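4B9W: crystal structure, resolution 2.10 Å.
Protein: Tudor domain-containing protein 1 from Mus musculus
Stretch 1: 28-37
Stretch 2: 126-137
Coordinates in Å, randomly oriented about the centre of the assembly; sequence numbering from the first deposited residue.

Stretch 1 (28-37) SPGEFYCHFL
Stretch 2, residues 126-137: FQGMQCWLVDIQ

Backbone hydrogen bonds set the register of an antiparallel sheet, and side chains then fill its two faces; this Tudor domain-containing protein 1 contact is a compact example. The strand carrying Phe32, Tyr33 and Cys34 runs antiparallel but strongly skewed to the strand carrying Met129, Gln130 and Cys131, their N-to-C directions 126° apart and their axes approaching to 4.5 Å. Phe32 and Cys131 form a hydrogen-bonded pair, Cys131 N to Phe32 O at 2.6 Å and Phe32 N to Cys131 O at 3.2 Å. Two residues along, Cys34 pairs likewise with Met129, Cys34 N to Met129 O at 3.1 Å and Met129 N to Cys34 O at 3.2 Å. Between them lies the non-hydrogen-bonded pair Tyr33-Gln130, CA atoms 4.6 Å apart, where Tyr33 CA approaches Met129 O at 3.4 Å.

The backbone bonding extends into a type I turn, Ser28 to Glu31, with Pro29 at phi/psi -66/-16 and Gly30 at -100/0. Leu133 N donates almost linearly to Pro29 O at 3.0 Å, and one water donates to both Pro29 O and Leu133 O. At the other end Cys34 O and Gln127 O, both acceptors, stand 3.1 Å apart; a water accepts from Phe36 N and lies within 2.8 Å of Gln127 O.

Side chains follow the alternation. Phe32 (p, chi2 -79°), Cys34 (m), Met129 (m, m, m) and Cys131 (m) share one face. Cys131 CB sits over the Phe32 ring, 3.6 Å from Phe32 CZ, while Cys131 SG meets the Phe36 edge, 3.8 Å from Phe36 CZ, and lies 3.9 Å from Cys34 SG, too far for a disulfide. Phe36 CE1 touches Met129 CB at 3.5 Å. On the opposite face Tyr33 (m, chi2 80°) lays its ring against extended Gln130 (t, t), Tyr33 CE2 to Gln130 CB 3.5 Å. Within the turn, Pro29 CB packs 3.8 Å from Ile136 CD1.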

# COMPACT_ATOMS: atom_id res chain seq x y z
N SER A 28 2.85 11.42 4.48
CA SER A 28 4.27 11.80 4.72
C SER A 28 4.70 12.91 3.77
O SER A 28 3.93 13.32 2.90
CB SER A 28 5.23 10.60 4.54
OG SER A 28 5.39 10.22 3.18
N PRO A 29 5.95 13.38 3.89
CA PRO A 29 6.51 14.24 2.84
C PRO A 29 6.71 13.55 1.51
O PRO A 29 6.90 14.25 0.51
CB PRO A 29 7.87 14.66 3.42
CG PRO A 29 7.67 14.62 4.89
CD PRO A 29 6.80 13.40 5.09
N GLY A 30 6.67 12.22 1.48
CA GLY A 30 6.83 11.46 0.25
C GLY A 30 5.51 10.98 -0.34
O GLY A 30 5.48 10.33 -1.41
N GLU A 31 4.43 11.32 0.34
CA GLU A 31 3.12 10.82 -0.01
C GLU A 31 2.01 11.68 0.59
O GLU A 31 1.54 11.46 1.72
CB GLU A 31 3.01 9.39 0.50
CG GLU A 31 1.71 8.70 0.14
CD GLU A 31 1.62 7.31 0.77
OE1 GLU A 31 2.32 7.03 1.78
OE2 GLU A 31 0.84 6.51 0.27
N PHE A 32 1.55 12.64 -0.19
CA PHE A 32 0.42 13.42 0.21
C PHE A 32 -0.40 13.75 -1.01
O PHE A 32 0.08 13.65 -2.13
CB PHE A 32 0.84 14.70 0.96
CG PHE A 32 1.69 15.64 0.16
CD1 PHE A 32 3.03 15.40 -0.03
CD2 PHE A 32 1.12 16.79 -0.43
CE1 PHE A 32 3.82 16.27 -0.78
CE2 PHE A 32 1.90 17.66 -1.17
CZ PHE A 32 3.25 17.41 -1.33
N TYR A 33 -1.65 14.13 -0.78
CA TYR A 33 -2.59 14.32 -1.85
C TYR A 33 -3.08 15.76 -1.86
O TYR A 33 -3.33 16.34 -0.81
CB TYR A 33 -3.75 13.33 -1.67
CG TYR A 33 -3.32 11.93 -1.98
CD1 TYR A 33 -2.62 11.18 -1.04
CD2 TYR A 33 -3.55 11.38 -3.22
CE1 TYR A 33 -2.19 9.90 -1.34
CE2 TYR A 33 -3.12 10.09 -3.52
CZ TYR A 33 -2.45 9.37 -2.58
OH TYR A 33 -2.04 8.11 -2.88
N CYS A 34 -3.19 16.32 -3.06
CA CYS A 34 -3.60 17.71 -3.21
C CYS A 34 -4.76 17.84 -4.17
O CYS A 34 -4.86 17.09 -5.15
CB CYS A 34 -2.45 18.57 -3.76
SG CYS A 34 -1.05 18.83 -2.64
N HIS A 35 -5.64 18.79 -3.88
CA HIS A 35 -6.49 19.37 -4.88
C HIS A 35 -5.74 20.50 -5.54
O HIS A 35 -5.27 21.42 -4.85
CB HIS A 35 -7.76 19.90 -4.27
CG HIS A 35 -8.66 18.83 -3.72
ND1 HIS A 35 -9.42 19.01 -2.62
CD2 HIS A 35 -8.89 17.54 -4.15
CE1 HIS A 35 -10.12 17.90 -2.36
NE2 HIS A 35 -9.79 16.98 -3.30
N PHE A 36 -5.61 20.43 -6.87
CA PHE A 36 -5.02 21.49 -7.67
C PHE A 36 -6.12 22.47 -8.13
O PHE A 36 -7.12 22.07 -8.75
CB PHE A 36 -4.22 20.89 -8.83
CG PHE A 36 -2.94 20.23 -8.38
CD1 PHE A 36 -2.96 19.04 -7.68
CD2 PHE A 36 -1.72 20.83 -8.61
CE1 PHE A 36 -1.79 18.43 -7.28
CE2 PHE A 36 -0.53 20.24 -8.20
CZ PHE A 36 -0.56 19.04 -7.53
N LEU A 37 -5.98 23.73 -7.73
CA LEU A 37 -7.05 24.71 -7.91
C LEU A 37 -6.92 25.37 -9.26
O LEU A 37 -6.46 26.51 -9.39
CB LEU A 37 -7.05 25.75 -6.78
CG LEU A 37 -6.98 25.25 -5.33
CD1 LEU A 37 -6.90 26.44 -4.37
CD2 LEU A 37 -8.15 24.35 -4.97
N PHE A 126 -10.12 12.62 -12.06
CA PHE A 126 -9.89 12.34 -10.65
C PHE A 126 -8.99 13.39 -10.02
O PHE A 126 -7.95 13.76 -10.58
CB PHE A 126 -9.35 10.91 -10.43
CG PHE A 126 -10.31 9.80 -10.82
CD1 PHE A 126 -11.64 10.05 -11.20
CD2 PHE A 126 -9.88 8.46 -10.80
CE1 PHE A 126 -12.49 9.01 -11.55
CE2 PHE A 126 -10.74 7.42 -11.16
CZ PHE A 126 -12.03 7.69 -11.54
N GLN A 127 -9.39 13.87 -8.84
CA GLN A 127 -8.85 15.13 -8.28
C GLN A 127 -7.86 14.95 -7.13
O GLN A 127 -7.20 15.90 -6.77
CB GLN A 127 -9.99 16.02 -7.77
CG GLN A 127 -10.90 16.58 -8.84
CD GLN A 127 -10.21 17.53 -9.79
OE1 GLN A 127 -9.41 18.36 -9.38
NE2 GLN A 127 -10.52 17.41 -11.09
N GLY A 128 -7.79 13.76 -6.55
CA GLY A 128 -6.83 13.48 -5.50
C GLY A 128 -5.50 13.08 -6.12
O GLY A 128 -5.25 11.90 -6.42
N MET A 129 -4.65 14.08 -6.33
CA MET A 129 -3.40 13.87 -7.03
C MET A 129 -2.30 13.52 -6.06
O MET A 129 -2.01 14.34 -5.17
CB MET A 129 -3.04 15.16 -7.78
CG MET A 129 -4.05 15.54 -8.86
SD MET A 129 -4.26 14.19 -10.05
CE MET A 129 -2.53 13.80 -10.42
N GLN A 130 -1.69 12.35 -6.21
CA GLN A 130 -0.60 11.98 -5.29
C GLN A 130 0.60 12.86 -5.56
O GLN A 130 0.97 13.04 -6.72
CB GLN A 130 -0.19 10.50 -5.44
CG GLN A 130 0.85 10.08 -4.41
CD GLN A 130 1.24 8.62 -4.52
OE1 GLN A 130 0.92 7.95 -5.50
NE2 GLN A 130 1.96 8.13 -3.52
N CYS A 131 1.21 13.40 -4.50
CA CYS A 131 2.37 14.25 -4.59
C CYS A 131 3.48 13.77 -3.68
O CYS A 131 3.26 12.91 -2.85
CB CYS A 131 2.05 15.69 -4.21
SG CYS A 131 0.71 16.42 -5.15
N TRP A 132 4.68 14.30 -3.88
CA TRP A 132 5.79 14.18 -2.92
C TRP A 132 6.60 15.41 -3.03
O TRP A 132 6.59 16.02 -4.06
CB TRP A 132 6.66 12.96 -3.19
CG TRP A 132 7.06 12.76 -4.62
CD1 TRP A 132 8.21 13.23 -5.27
CD2 TRP A 132 6.34 11.99 -5.63
NE1 TRP A 132 8.22 12.81 -6.58
CE2 TRP A 132 7.12 12.07 -6.85
CE3 TRP A 132 5.14 11.25 -5.63
CZ2 TRP A 132 6.71 11.45 -8.02
CZ3 TRP A 132 4.74 10.62 -6.81
CH2 TRP A 132 5.51 10.72 -7.98
N LEU A 133 7.27 15.83 -1.97
CA LEU A 133 8.14 16.99 -2.05
C LEU A 133 9.43 16.57 -2.74
O LEU A 133 9.93 15.49 -2.50
CB LEU A 133 8.48 17.54 -0.65
CG LEU A 133 7.35 18.19 0.16
CD1 LEU A 133 7.90 18.70 1.48
CD2 LEU A 133 6.68 19.31 -0.61
N VAL A 134 9.96 17.41 -3.62
CA VAL A 134 11.21 17.05 -4.27
C VAL A 134 12.41 17.46 -3.41
O VAL A 134 12.29 18.30 -2.51
CB VAL A 134 11.33 17.64 -5.68
CG1 VAL A 134 10.25 17.04 -6.58
CG2 VAL A 134 11.29 19.16 -5.64
N ASP A 135 13.54 16.84 -3.71
CA ASP A 135 14.86 17.24 -3.19
C ASP A 135 15.05 16.95 -1.68
O ASP A 135 15.95 17.53 -1.05
CB ASP A 135 15.18 18.72 -3.49
CG ASP A 135 15.20 19.05 -5.00
OD1 ASP A 135 15.25 18.14 -5.85
OD2 ASP A 135 15.15 20.26 -5.32
N ILE A 136 14.26 16.03 -1.13
CA ILE A 136 14.45 15.53 0.24
C ILE A 136 14.27 14.01 0.37
O ILE A 136 13.72 13.35 -0.50
CB ILE A 136 13.48 16.21 1.23
CG1 ILE A 136 12.02 15.94 0.82
CG2 ILE A 136 13.77 17.70 1.32
CD1 ILE A 136 11.04 16.07 1.95
N GLN A 137 14.77 13.46 1.47
CA GLN A 137 14.70 12.03 1.77
C GLN A 137 14.73 11.85 3.31
O GLN A 137 15.23 12.73 4.02
CB GLN A 137 15.90 11.31 1.12
CG GLN A 137 17.27 11.76 1.64
CD GLN A 137 18.43 11.07 0.94
OE1 GLN A 137 18.36 9.88 0.65
NE2 GLN A 137 19.49 11.83 0.64
O HOH W 1 9.66 13.49 -0.99
O HOH W 2 -7.67 20.06 -10.70
O HOH W 3 -6.87 18.33 -8.13